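Local coordinates for conserved Hypothetical Protein TT1486 (Thermus thermophilus, PDB 2CU5), which is of unproven function but probably acts as a secondary thiamine-phosphate synthase, at residues R21-E24 against A25-G29; V38-T41 against T42-L45; A83-K86 against S87-G91; L113-D117 against G118-R122. One frame throughout, in Å; residues are numbered along the deposited sequence.

Overall arrangement
Along the chain the four contacts follow in series, each closing before the next opens. Contact 1 stands apart, at the end of helix 20-25, with its centre about 20 Å from that of contact 2 and about 26 Å from that of contact 3. Contacts 2, 3 and 4 form one cluster: the centre of contact 2 lies about 8 Å from those of both others. Strands 43-48 and 110-115 are neighbours in the three-stranded sheet, joined by a probable hydrogen bond from A114 N to G44 O, while helix 81-90 of contact 3 packs on F116 of contact 4. Contacts 2 and 4 both bridge the two sheets, and contacts 2 and 3 also meet the second of three subunits.

Contact 1: R21-E24 against A25-G29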
ATOM      1  N   ARG A  21      17.189  11.458   2.007  1.00 20.03           N
ATOM      2  CA  ARG A  21      18.517  11.629   2.583  1.00 20.74           C
ATOM      3  C   ARG A  21      18.580  11.298   4.066  1.00 20.60           C
ATOM      4  O   ARG A  21      19.566  10.720   4.529  1.00 21.21           O
ATOM      5  CB  ARG A  21      19.027  13.054   2.333  1.00 22.76           C
ATOM      6  CG  ARG A  21      20.424  13.323   2.884  1.00 25.40           C
ATOM      7  CD  ARG A  21      21.404  12.220   2.498  1.00 25.25           C
ATOM      8  NE  ARG A  21      21.442  11.982   1.056  1.00 25.49           N
ATOM      9  CZ  ARG A  21      21.881  12.860   0.160  1.00 27.68           C
ATOM     10  NH1 ARG A  21      22.325  14.047   0.549  1.00 28.14           N
ATOM     11  NH2 ARG A  21      21.887  12.544  -1.131  1.00 29.57           N
ATOM     12  N   LYS A  22      17.544  11.655   4.819  1.00 20.29           N
ATOM     13  CA  LYS A  22      17.536  11.350   6.248  1.00 19.68           C
ATOM     14  C   LYS A  22      17.474   9.841   6.496  1.00 19.53           C
ATOM     15  O   LYS A  22      18.048   9.340   7.469  1.00 17.90           O
ATOM     16  CB  LYS A  22      16.380  12.076   6.953  1.00 21.08           C
ATOM     17  CG  LYS A  22      16.661  13.571   7.120  1.00 23.76           C
ATOM     18  CD  LYS A  22      15.604  14.304   7.927  1.00 23.49           C
ATOM     19  CE  LYS A  22      15.972  15.779   8.071  1.00 24.35           C
ATOM     20  NZ  LYS A  22      14.986  16.553   8.878  1.00 24.16           N
ATOM     21  N   VAL A  23      16.779   9.114   5.623  1.00 18.11           N
ATOM     22  CA  VAL A  23      16.708   7.663   5.755  1.00 17.72           C
ATOM     23  C   VAL A  23      18.091   7.099   5.430  1.00 16.64           C
ATOM     24  O   VAL A  23      18.603   6.248   6.146  1.00 19.63           O
ATOM     25  CB  VAL A  23      15.698   7.031   4.767  1.00 17.82           C
ATOM     26  CG1 VAL A  23      15.904   5.513   4.708  1.00 17.76           C
ATOM     27  CG2 VAL A  23      14.271   7.332   5.207  1.00 16.11           C
ATOM     28  N   GLU A  24      18.689   7.581   4.345  1.00 18.08           N
ATOM     29  CA  GLU A  24      20.010   7.109   3.930  1.00 19.31           C
ATOM     30  C   GLU A  24      21.059   7.355   5.009  1.00 20.82           C
ATOM     31  O   GLU A  24      21.961   6.537   5.209  1.00 19.95           O
ATOM     32  CB  GLU A  24      20.437   7.789   2.623  1.00 19.86           C
ATOM     33  CG  GLU A  24      19.545   7.441   1.436  1.00 20.34           C
ATOM     34  CD  GLU A  24      19.950   8.128   0.145  1.00 19.65           C
ATOM     35  OE1 GLU A  24      20.299   9.324   0.183  1.00 20.70           O
ATOM     36  OE2 GLU A  24      19.897   7.477  -0.918  1.00 21.20           O
ATOM     37  N   ALA A  25      20.940   8.479   5.708  1.00 22.40           N
ATOM     38  CA  ALA A  25      21.890   8.809   6.761  1.00 23.48           C
ATOM     39  C   ALA A  25      21.797   7.813   7.910  1.00 24.58           C
ATOM     40  O   ALA A  25      22.740   7.666   8.687  1.00 26.12           O
ATOM     41  CB  ALA A  25      21.643  10.229   7.270  1.00 25.60           C
ATOM     42  N   ALA A  26      20.664   7.124   8.018  1.00 23.36           N
ATOM     43  CA  ALA A  26      20.479   6.150   9.086  1.00 23.44           C
ATOM     44  C   ALA A  26      20.925   4.745   8.683  1.00 23.52           C
ATOM     45  O   ALA A  26      20.951   3.837   9.514  1.00 23.82           O
ATOM     46  CB  ALA A  26      19.015   6.120   9.518  1.00 24.25           C
ATOM     47  N   LEU A  27      21.299   4.578   7.418  1.00 22.30           N
ATOM     48  CA  LEU A  27      21.709   3.273   6.908  1.00 23.69           C
ATOM     49  C   LEU A  27      23.131   2.825   7.226  1.00 25.92           C
ATOM     50  O   LEU A  27      23.436   1.635   7.128  1.00 24.93           O
ATOM     51  CB  LEU A  27      21.509   3.227   5.394  1.00 23.14           C
ATOM     52  CG  LEU A  27      20.081   3.522   4.932  1.00 23.15           C
ATOM     53  CD1 LEU A  27      20.001   3.412   3.417  1.00 22.81           C
ATOM     54  CD2 LEU A  27      19.122   2.548   5.597  1.00 22.77           C
ATOM     55  N   SER A  28      23.999   3.762   7.591  1.00 27.18           N
ATOM     56  CA  SER A  28      25.392   3.427   7.901  1.00 29.22           C
ATOM     57  C   SER A  28      26.025   2.554   6.814  1.00 27.87           C
ATOM     58  O   SER A  28      26.640   1.530   7.110  1.00 28.70           O
ATOM     59  CB  SER A  28      25.476   2.706   9.251  1.00 30.89           C
ATOM     60  OG  SER A  28      25.056   3.550  10.311  1.00 34.51           O
ATOM     61  N   GLY A  29      25.865   2.958   5.558  1.00 25.89           N
ATOM     62  CA  GLY A  29      26.443   2.208   4.453  1.00 24.84           C
ATOM     63  C   GLY A  29      25.884   0.815   4.206  1.00 25.63           C
ATOM     64  O   GLY A  29      26.497   0.014   3.503  1.00 23.78           O
TER
HETATM   65  O   HOH W   1      24.514   5.466   4.841  1.00 24.33           O
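L27 folds back over the last carbonyls of helix 20-25, the contact being a helix C-terminus where the chain turns toward strand 32-37. CG of L27 lies 3.3 Å from V23 O, and CD1 rests by the CA of E24. With its CG beside the backbone N (chi1 -57°), L27 directs its branches back along the helix, where CD2 comes to 4.5 Å from V23 CG1 in a loose apolar contact.

Backbone bonds hold this turn. A25 N gives R21 O the usual i to i+4 helical bond. The next two amides step back to i+3 acceptors: A26 N bonds V23 O at 2.9 Å and L27 N bonds E24 O at 3.0 Å, both standing well above the carbonyl plane they address. A26 N also keeps a weak link to K22 O. S28, with positive phi, is the first residue to leave helical angles.

On the outer side, R21 and E24 pair one turn apart. The bent arginine chain brings NE to E24 OE1 at 3.0 Å, in a salt bridge that is almost straight (174°) and lies in the guanidinium plane. The other carboxylate oxygen, OE2, accepts from L103 N, so both ends of the carboxylate are held and its rotation is restrained. Inward, V23 packs on L7, L36 and L103, and L27 on V34, seating the helix end against the five-stranded sheet. Beyond the turn, a single water donates to E24 O at 2.8 Å and accepts from G29 N at 2.9 Å.

Contact 2: V38-T41 against T42-L45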
ATOM      1  N   VAL A  38       5.760   4.330   9.750  1.00 15.37           N
ATOM      2  CA  VAL A  38       5.348   5.490  10.534  1.00 15.66           C
ATOM      3  C   VAL A  38       4.323   4.947  11.529  1.00 15.34           C
ATOM      4  O   VAL A  38       3.309   4.364  11.144  1.00 16.06           O
ATOM      5  CB  VAL A  38       4.698   6.636   9.685  1.00 14.80           C
ATOM      6  CG1 VAL A  38       5.776   7.425   8.969  1.00 18.69           C
ATOM      7  CG2 VAL A  38       3.695   6.068   8.694  1.00 15.97           C
ATOM      8  N   PRO A  39       4.599   5.094  12.832  1.00 16.62           N
ATOM      9  CA  PRO A  39       3.679   4.605  13.860  1.00 17.59           C
ATOM     10  C   PRO A  39       2.578   5.632  14.085  1.00 16.52           C
ATOM     11  O   PRO A  39       2.292   6.009  15.218  1.00 18.56           O
ATOM     12  CB  PRO A  39       4.586   4.456  15.069  1.00 17.91           C
ATOM     13  CG  PRO A  39       5.490   5.659  14.915  1.00 18.58           C
ATOM     14  CD  PRO A  39       5.830   5.634  13.439  1.00 17.61           C
ATOM     15  N   HIS A  40       1.964   6.071  12.992  1.00 17.30           N
ATOM     16  CA  HIS A  40       0.921   7.089  13.039  1.00 17.14           C
ATOM     17  C   HIS A  40      -0.273   6.696  12.177  1.00 18.07           C
ATOM     18  O   HIS A  40      -0.164   5.831  11.309  1.00 16.95           O
ATOM     19  CB  HIS A  40       1.498   8.415  12.543  1.00 16.07           C
ATOM     20  CG  HIS A  40       2.724   8.850  13.283  1.00 18.31           C
ATOM     21  ND1 HIS A  40       2.706   9.191  14.618  1.00 17.58           N
ATOM     22  CD2 HIS A  40       4.008   8.987  12.877  1.00 19.99           C
ATOM     23  CE1 HIS A  40       3.926   9.522  15.003  1.00 20.24           C
ATOM     24  NE2 HIS A  40       4.735   9.407  13.964  1.00 19.68           N
ATOM     25  N   THR A  41      -1.409   7.349  12.406  1.00 17.80           N
ATOM     26  CA  THR A  41      -2.620   7.039  11.649  1.00 17.86           C
ATOM     27  C   THR A  41      -3.131   8.197  10.796  1.00 18.57           C
ATOM     28  O   THR A  41      -4.141   8.056  10.105  1.00 17.29           O
ATOM     29  CB  THR A  41      -3.761   6.609  12.588  1.00 19.21           C
ATOM     30  OG1 THR A  41      -4.069   7.688  13.483  1.00 21.01           O
ATOM     31  CG2 THR A  41      -3.353   5.384  13.398  1.00 19.55           C
ATOM     32  N   THR A  42      -2.444   9.336  10.840  1.00 17.96           N
ATOM     33  CA  THR A  42      -2.862  10.497  10.061  1.00 17.59           C
ATOM     34  C   THR A  42      -1.794  11.059   9.124  1.00 17.00           C
ATOM     35  O   THR A  42      -1.811  12.237   8.767  1.00 16.36           O
ATOM     36  CB  THR A  42      -3.409  11.619  10.980  1.00 18.51           C
ATOM     37  OG1 THR A  42      -2.463  11.915  12.013  1.00 19.04           O
ATOM     38  CG2 THR A  42      -4.722  11.173  11.612  1.00 17.49           C
ATOM     39  N   CYS A  43      -0.853  10.200   8.744  1.00 17.90           N
ATOM     40  CA  CYS A  43       0.198  10.549   7.793  1.00 17.07           C
ATOM     41  C   CYS A  43       0.583   9.237   7.113  1.00 16.12           C
ATOM     42  O   CYS A  43       0.158   8.165   7.547  1.00 17.80           O
ATOM     43  CB  CYS A  43       1.411  11.191   8.486  1.00 17.12           C
ATOM     44  SG  CYS A  43       2.377  10.111   9.566  1.00 20.39           S
ATOM     45  N   GLY A  44       1.358   9.310   6.036  1.00 17.30           N
ATOM     46  CA  GLY A  44       1.745   8.087   5.353  1.00 18.33           C
ATOM     47  C   GLY A  44       3.132   8.138   4.745  1.00 18.07           C
ATOM     48  O   GLY A  44       3.844   9.130   4.876  1.00 18.23           O
ATOM     49  N   LEU A  45       3.517   7.046   4.091  1.00 17.86           N
ATOM     50  CA  LEU A  45       4.814   6.950   3.429  1.00 17.17           C
ATOM     51  C   LEU A  45       4.558   6.558   1.986  1.00 17.26           C
ATOM     52  O   LEU A  45       3.754   5.670   1.713  1.00 15.58           O
ATOM     53  CB  LEU A  45       5.691   5.883   4.087  1.00 16.06           C
ATOM     54  CG  LEU A  45       6.234   6.193   5.480  1.00 14.51           C
ATOM     55  CD1 LEU A  45       6.900   4.950   6.052  1.00 15.69           C
ATOM     56  CD2 LEU A  45       7.214   7.364   5.396  1.00 16.32           C
TER
HETATM   57  O   HOH W   2      -1.420  10.033  13.968  1.00 23.58           O
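V38 and L45 make the apolar part of this contact, their side chains reaching toward each other tip to tip. V38 CG1 lies 3.7 Å from L45 CG, and L45 CD1 reaches back to the backbone N of V38. An alanine in place of L45 would probably leave the V38 methyls without their partner and open a gap at the start of strand 43-48. Further along, the CB of V38 sits 4.2 Å from C43 SG.

The sulfur contact lies nearer the turn. C43 SG stands between its own backbone N and carbonyl carbon (chi1 68°), which carries it to H40 CB at 3.5 Å. It meets the imidazole obliquely, 4.7 Å from the ring centroid. One face of that ring has P39 CG 3.9 Å above it, near the rim.

The chain reverses here, V38-T41 running at 147° to T42-L45, and so passes from strand 32-37 of the five-stranded sheet to strand 43-48 of the three-stranded one. P39 is the centre of an inverse gamma turn, marked by a weak bond from H40 N to V38 O.

Water joins T41 and T42 at the far end of the loop, accepting from T41 N at 3.1 Å and also bonding T42 OG1 at 2.9 Å. That hydroxyl has a second partner, R122 NH1, while H40 NE2 is bonded by E123 N, so strand 120-128 fixes both side chains. Across the subunit boundary, V38 O and T41 O accept from Q109 NE2 and Q48 NE2 of the second subunit.

Contact 3: A83-K86 against S87-G91; sequences AHLK and SLLTG
S87 opens the second half of helix 81-90 by giving its N-H to A83 O at 3.0 Å, while its CB lies close to the carbonyl oxygens of A83 and H84. Its hydroxyl turns elsewhere, to C43 O on strand 43-48. L88 N follows with a bond to H84 O at 3.0 Å. L89 N then meets L85 O at 2.9 Å, nearly in line with the carbonyl. L89 also makes the apolar contact of the pair: its CD1 lies 3.9 Å from L85 CG, the two side chains slanting across each other, and L89 also packs on L89 of the third subunit.

T90 grips K86 O twice. With the hydroxyl beside its own backbone N (chi1 -59°), OG1 donates at 2.8 Å and the amide N at 2.9 Å, from opposite faces of the carbonyl plane. A valine in its place would probably cost K86 O its hydroxyl donor, the amide of residue T90 remaining. G91, of positive phi, breaks the helical path while its N still bonds S87 O at 2.8 Å. Successive i to i+4 bonds, a threonine bonded back to the preceding turn and a terminal glycine together make the C-terminal end of an alpha-helix.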
ATOM      1  N   ALA A  83      -7.833  12.698   7.158  1.00 18.80           N
ATOM      2  CA  ALA A  83      -6.416  12.350   7.245  1.00 18.78           C
ATOM      3  C   ALA A  83      -6.231  10.862   7.509  1.00 17.80           C
ATOM      4  O   ALA A  83      -5.244  10.263   7.080  1.00 18.06           O
ATOM      5  CB  ALA A  83      -5.745  13.164   8.339  1.00 17.06           C
ATOM      6  N   HIS A  84      -7.173  10.267   8.235  1.00 17.44           N
ATOM      7  CA  HIS A  84      -7.102   8.843   8.516  1.00 17.72           C
ATOM      8  C   HIS A  84      -7.267   8.111   7.191  1.00 17.60           C
ATOM      9  O   HIS A  84      -6.564   7.142   6.913  1.00 16.57           O
ATOM     10  CB  HIS A  84      -8.207   8.429   9.496  1.00 19.12           C
ATOM     11  CG  HIS A  84      -7.875   8.706  10.929  1.00 19.61           C
ATOM     12  ND1 HIS A  84      -7.155   7.827  11.710  1.00 19.17           N
ATOM     13  CD2 HIS A  84      -8.142   9.775  11.714  1.00 19.11           C
ATOM     14  CE1 HIS A  84      -6.995   8.343  12.917  1.00 18.99           C
ATOM     15  NE2 HIS A  84      -7.585   9.524  12.945  1.00 19.51           N
ATOM     16  N   LEU A  85      -8.191   8.591   6.364  1.00 16.69           N
ATOM     17  CA  LEU A  85      -8.414   7.969   5.069  1.00 15.47           C
ATOM     18  C   LEU A  85      -7.215   8.137   4.140  1.00 14.53           C
ATOM     19  O   LEU A  85      -6.800   7.184   3.485  1.00 14.82           O
ATOM     20  CB  LEU A  85      -9.668   8.543   4.398  1.00 16.21           C
ATOM     21  CG  LEU A  85      -9.964   7.941   3.017  1.00 13.80           C
ATOM     22  CD1 LEU A  85     -10.145   6.429   3.128  1.00 14.39           C
ATOM     23  CD2 LEU A  85     -11.225   8.586   2.437  1.00 14.67           C
ATOM     24  N   LYS A  86      -6.655   9.342   4.072  1.00 13.66           N
ATOM     25  CA  LYS A  86      -5.509   9.560   3.201  1.00 14.30           C
ATOM     26  C   LYS A  86      -4.358   8.642   3.610  1.00 14.83           C
ATOM     27  O   LYS A  86      -3.615   8.144   2.758  1.00 14.53           O
ATOM     28  CB  LYS A  86      -5.066  11.016   3.253  1.00 13.98           C
ATOM     29  CG  LYS A  86      -6.097  11.976   2.679  1.00 12.42           C
ATOM     30  CD  LYS A  86      -5.663  13.405   2.853  1.00 14.95           C
ATOM     31  CE  LYS A  86      -6.727  14.367   2.330  1.00 15.84           C
ATOM     32  NZ  LYS A  86      -6.330  15.758   2.644  1.00 15.65           N
ATOM     33  N   SER A  87      -4.233   8.419   4.914  1.00 15.01           N
ATOM     34  CA  SER A  87      -3.192   7.552   5.458  1.00 16.71           C
ATOM     35  C   SER A  87      -3.426   6.109   5.022  1.00 15.06           C
ATOM     36  O   SER A  87      -2.499   5.426   4.586  1.00 15.06           O
ATOM     37  CB  SER A  87      -3.180   7.644   6.989  1.00 18.46           C
ATOM     38  OG  SER A  87      -2.302   6.691   7.560  1.00 18.86           O
ATOM     39  N   LEU A  88      -4.669   5.647   5.148  1.00 13.29           N
ATOM     40  CA  LEU A  88      -5.030   4.288   4.750  1.00 14.60           C
ATOM     41  C   LEU A  88      -4.769   4.078   3.263  1.00 14.25           C
ATOM     42  O   LEU A  88      -4.269   3.027   2.847  1.00 15.41           O
ATOM     43  CB  LEU A  88      -6.514   4.032   5.059  1.00 14.70           C
ATOM     44  CG  LEU A  88      -7.147   2.692   4.658  1.00 14.09           C
ATOM     45  CD1 LEU A  88      -8.348   2.429   5.557  1.00 17.54           C
ATOM     46  CD2 LEU A  88      -7.568   2.711   3.199  1.00 15.23           C
ATOM     47  N   LEU A  89      -5.100   5.087   2.466  1.00 13.85           N
ATOM     48  CA  LEU A  89      -4.924   5.017   1.019  1.00 14.27           C
ATOM     49  C   LEU A  89      -3.469   5.042   0.588  1.00 15.30           C
ATOM     50  O   LEU A  89      -3.087   4.388  -0.386  1.00 14.65           O
ATOM     51  CB  LEU A  89      -5.656   6.182   0.341  1.00 14.75           C
ATOM     52  CG  LEU A  89      -7.181   6.176   0.433  1.00 13.77           C
ATOM     53  CD1 LEU A  89      -7.740   7.460  -0.202  1.00 16.23           C
ATOM     54  CD2 LEU A  89      -7.729   4.956  -0.274  1.00 14.53           C
ATOM     55  N   THR A  90      -2.661   5.804   1.312  1.00 14.25           N
ATOM     56  CA  THR A  90      -1.255   5.945   0.978  1.00 13.81           C
ATOM     57  C   THR A  90      -0.447   4.755   1.482  1.00 15.28           C
ATOM     58  O   THR A  90       0.354   4.185   0.747  1.00 16.34           O
ATOM     59  CB  THR A  90      -0.696   7.260   1.570  1.00 13.75           C
ATOM     60  OG1 THR A  90      -1.439   8.365   1.041  1.00 12.91           O
ATOM     61  CG2 THR A  90       0.773   7.439   1.217  1.00 13.03           C
ATOM     62  N   GLY A  91      -0.691   4.371   2.728  1.00 14.91           N
ATOM     63  CA  GLY A  91       0.040   3.267   3.321  1.00 16.71           C
ATOM     64  C   GLY A  91       0.985   3.833   4.364  1.00 16.40           C
ATOM     65  O   GLY A  91       1.380   4.996   4.270  1.00 14.25           O
TER

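Contact 4: L113-D117 against G118-R122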
ATOM      1  N   LEU A 113       7.383  11.503   3.308  1.00 16.90           N
ATOM      2  CA  LEU A 113       6.552  11.299   4.479  1.00 18.44           C
ATOM      3  C   LEU A 113       5.358  12.174   4.095  1.00 17.27           C
ATOM      4  O   LEU A 113       5.475  13.392   4.011  1.00 17.93           O
ATOM      5  CB  LEU A 113       7.211  11.842   5.747  1.00 19.20           C
ATOM      6  CG  LEU A 113       6.483  11.459   7.045  1.00 20.24           C
ATOM      7  CD1 LEU A 113       7.281  11.961   8.237  1.00 21.34           C
ATOM      8  CD2 LEU A 113       5.073  12.043   7.065  1.00 20.17           C
ATOM      9  N   ALA A 114       4.218  11.550   3.833  1.00 17.91           N
ATOM     10  CA  ALA A 114       3.026  12.288   3.438  1.00 16.44           C
ATOM     11  C   ALA A 114       2.231  12.742   4.655  1.00 15.31           C
ATOM     12  O   ALA A 114       1.507  11.956   5.250  1.00 15.82           O
ATOM     13  CB  ALA A 114       2.157  11.408   2.533  1.00 14.62           C
ATOM     14  N   GLU A 115       2.366  14.017   5.011  1.00 16.28           N
ATOM     15  CA  GLU A 115       1.655  14.573   6.160  1.00 17.53           C
ATOM     16  C   GLU A 115       0.277  15.103   5.771  1.00 17.62           C
ATOM     17  O   GLU A 115       0.166  15.955   4.893  1.00 18.59           O
ATOM     18  CB  GLU A 115       2.458  15.718   6.785  1.00 17.29           C
ATOM     19  CG  GLU A 115       1.747  16.363   7.963  1.00 17.16           C
ATOM     20  CD  GLU A 115       1.519  15.387   9.103  1.00 17.22           C
ATOM     21  OE1 GLU A 115       2.403  15.281   9.983  1.00 18.59           O
ATOM     22  OE2 GLU A 115       0.463  14.713   9.117  1.00 16.02           O
ATOM     23  N   PHE A 116      -0.760  14.612   6.442  1.00 18.18           N
ATOM     24  CA  PHE A 116      -2.125  15.049   6.157  1.00 18.86           C
ATOM     25  C   PHE A 116      -2.768  15.758   7.350  1.00 19.52           C
ATOM     26  O   PHE A 116      -3.874  16.284   7.236  1.00 19.58           O
ATOM     27  CB  PHE A 116      -2.990  13.850   5.757  1.00 18.04           C
ATOM     28  CG  PHE A 116      -2.403  13.020   4.647  1.00 17.31           C
ATOM     29  CD1 PHE A 116      -2.147  13.581   3.401  1.00 16.70           C
ATOM     30  CD2 PHE A 116      -2.113  11.673   4.851  1.00 16.96           C
ATOM     31  CE1 PHE A 116      -1.614  12.813   2.367  1.00 15.39           C
ATOM     32  CE2 PHE A 116      -1.579  10.894   3.824  1.00 12.93           C
ATOM     33  CZ  PHE A 116      -1.329  11.466   2.582  1.00 14.04           C
ATOM     34  N   ASP A 117      -2.086  15.775   8.493  1.00 18.68           N
ATOM     35  CA  ASP A 117      -2.643  16.436   9.673  1.00 19.30           C
ATOM     36  C   ASP A 117      -1.583  17.044  10.589  1.00 18.28           C
ATOM     37  O   ASP A 117      -1.507  16.712  11.770  1.00 18.30           O
ATOM     38  CB  ASP A 117      -3.516  15.448  10.456  1.00 20.87           C
ATOM     39  CG  ASP A 117      -4.263  16.109  11.606  1.00 24.51           C
ATOM     40  OD1 ASP A 117      -4.703  17.265  11.443  1.00 23.82           O
ATOM     41  OD2 ASP A 117      -4.416  15.471  12.666  1.00 26.75           O
ATOM     42  N   GLY A 118      -0.774  17.942  10.034  1.00 18.50           N
ATOM     43  CA  GLY A 118       0.267  18.586  10.810  1.00 18.55           C
ATOM     44  C   GLY A 118      -0.128  19.994  11.221  1.00 19.22           C
ATOM     45  O   GLY A 118      -1.315  20.323  11.234  1.00 18.85           O
ATOM     46  N   PRO A 119       0.840  20.851  11.573  1.00 20.05           N
ATOM     47  CA  PRO A 119       2.268  20.525  11.592  1.00 19.72           C
ATOM     48  C   PRO A 119       2.600  19.702  12.830  1.00 19.09           C
ATOM     49  O   PRO A 119       2.026  19.917  13.895  1.00 19.48           O
ATOM     50  CB  PRO A 119       2.927  21.900  11.619  1.00 19.96           C
ATOM     51  CG  PRO A 119       1.974  22.683  12.475  1.00 20.40           C
ATOM     52  CD  PRO A 119       0.621  22.265  11.933  1.00 20.88           C
ATOM     53  N   ARG A 120       3.517  18.754  12.682  1.00 19.56           N
ATOM     54  CA  ARG A 120       3.922  17.909  13.800  1.00 20.25           C
ATOM     55  C   ARG A 120       5.385  17.531  13.641  1.00 17.65           C
ATOM     56  O   ARG A 120       6.081  18.032  12.762  1.00 16.16           O
ATOM     57  CB  ARG A 120       3.120  16.606  13.825  1.00 21.32           C
ATOM     58  CG  ARG A 120       1.612  16.735  13.769  1.00 25.53           C
ATOM     59  CD  ARG A 120       0.996  15.434  14.222  1.00 25.70           C
ATOM     60  NE  ARG A 120      -0.457  15.422  14.134  1.00 26.35           N
ATOM     61  CZ  ARG A 120      -1.225  14.608  14.847  1.00 28.70           C
ATOM     62  NH1 ARG A 120      -2.544  14.641  14.714  1.00 30.23           N
ATOM     63  NH2 ARG A 120      -0.668  13.772  15.713  1.00 28.02           N
ATOM     64  N   VAL A 121       5.838  16.654  14.527  1.00 18.08           N
ATOM     65  CA  VAL A 121       7.179  16.101  14.455  1.00 17.73           C
ATOM     66  C   VAL A 121       6.851  14.619  14.507  1.00 16.10           C
ATOM     67  O   VAL A 121       6.559  14.065  15.567  1.00 18.84           O
ATOM     68  CB  VAL A 121       8.072  16.484  15.647  1.00 19.51           C
ATOM     69  CG1 VAL A 121       9.401  15.755  15.533  1.00 20.75           C
ATOM     70  CG2 VAL A 121       8.330  17.981  15.643  1.00 19.52           C
ATOM     71  N   ARG A 122       6.848  14.003  13.335  1.00 16.37           N
ATOM     72  CA  ARG A 122       6.514  12.594  13.191  1.00 16.68           C
ATOM     73  C   ARG A 122       7.714  11.696  13.403  1.00 18.01           C
ATOM     74  O   ARG A 122       8.852  12.140  13.328  1.00 20.24           O
ATOM     75  CB  ARG A 122       5.970  12.336  11.789  1.00 15.71           C
ATOM     76  CG  ARG A 122       4.734  13.133  11.443  1.00 16.36           C
ATOM     77  CD  ARG A 122       3.558  12.660  12.274  1.00 15.85           C
ATOM     78  NE  ARG A 122       2.296  13.044  11.657  1.00 17.05           N
ATOM     79  CZ  ARG A 122       1.102  12.653  12.086  1.00 17.16           C
ATOM     80  NH1 ARG A 122       0.010  13.056  11.448  1.00 18.63           N
ATOM     81  NH2 ARG A 122       0.996  11.864  13.147  1.00 15.96           N
TER
HETATM   82  O   HOH W   3      -3.727  19.406  10.433  1.00 37.77           O
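E115 and R122 meet side-on, crossing at about a right angle with carboxylate and guanidinium nearly coplanar. R122 NE reaches OE1 of E115 at 2.8 Å and R122 NH1 reaches OE2 at 2.9 Å, each using the syn lone pair of its oxygen. Both chains bend at their second torsion, E115 at 62° and R122 at -68°, which folds the two flat groups alongside one another. OE2 also accepts D117 N at 2.8 Å on its anti side, somewhat out of the carboxylate plane, and OE1 has a further partner in T11 OG1, so each carboxylate oxygen has two hydrogen-bond partners and the group is held firmly.

Strand 110-115 of the three-stranded sheet is joined here to strand 120-128 of the five-stranded one by the loop 116-119; the axes of 113-115 and 120-122 come within 10.1 Å, their directions 149° apart, and the peptide bond before P119 is cis.

R120, extended from CG to NE, grips the loop itself. Its NE bonds D117 O at 2.9 Å and its NH1 makes a salt bridge with D117 OD2 at 2.9 Å, approaching from above a carboxylate turned well away from the guanidinium plane. CD of R120 also sits 3.5 Å over the centre of the R122 guanidinium, layering one arginine on the other. D117 OD1 takes a water that donates to G118 O as well. Farther in, L113 CD1 touches R122 CB at 3.8 Å.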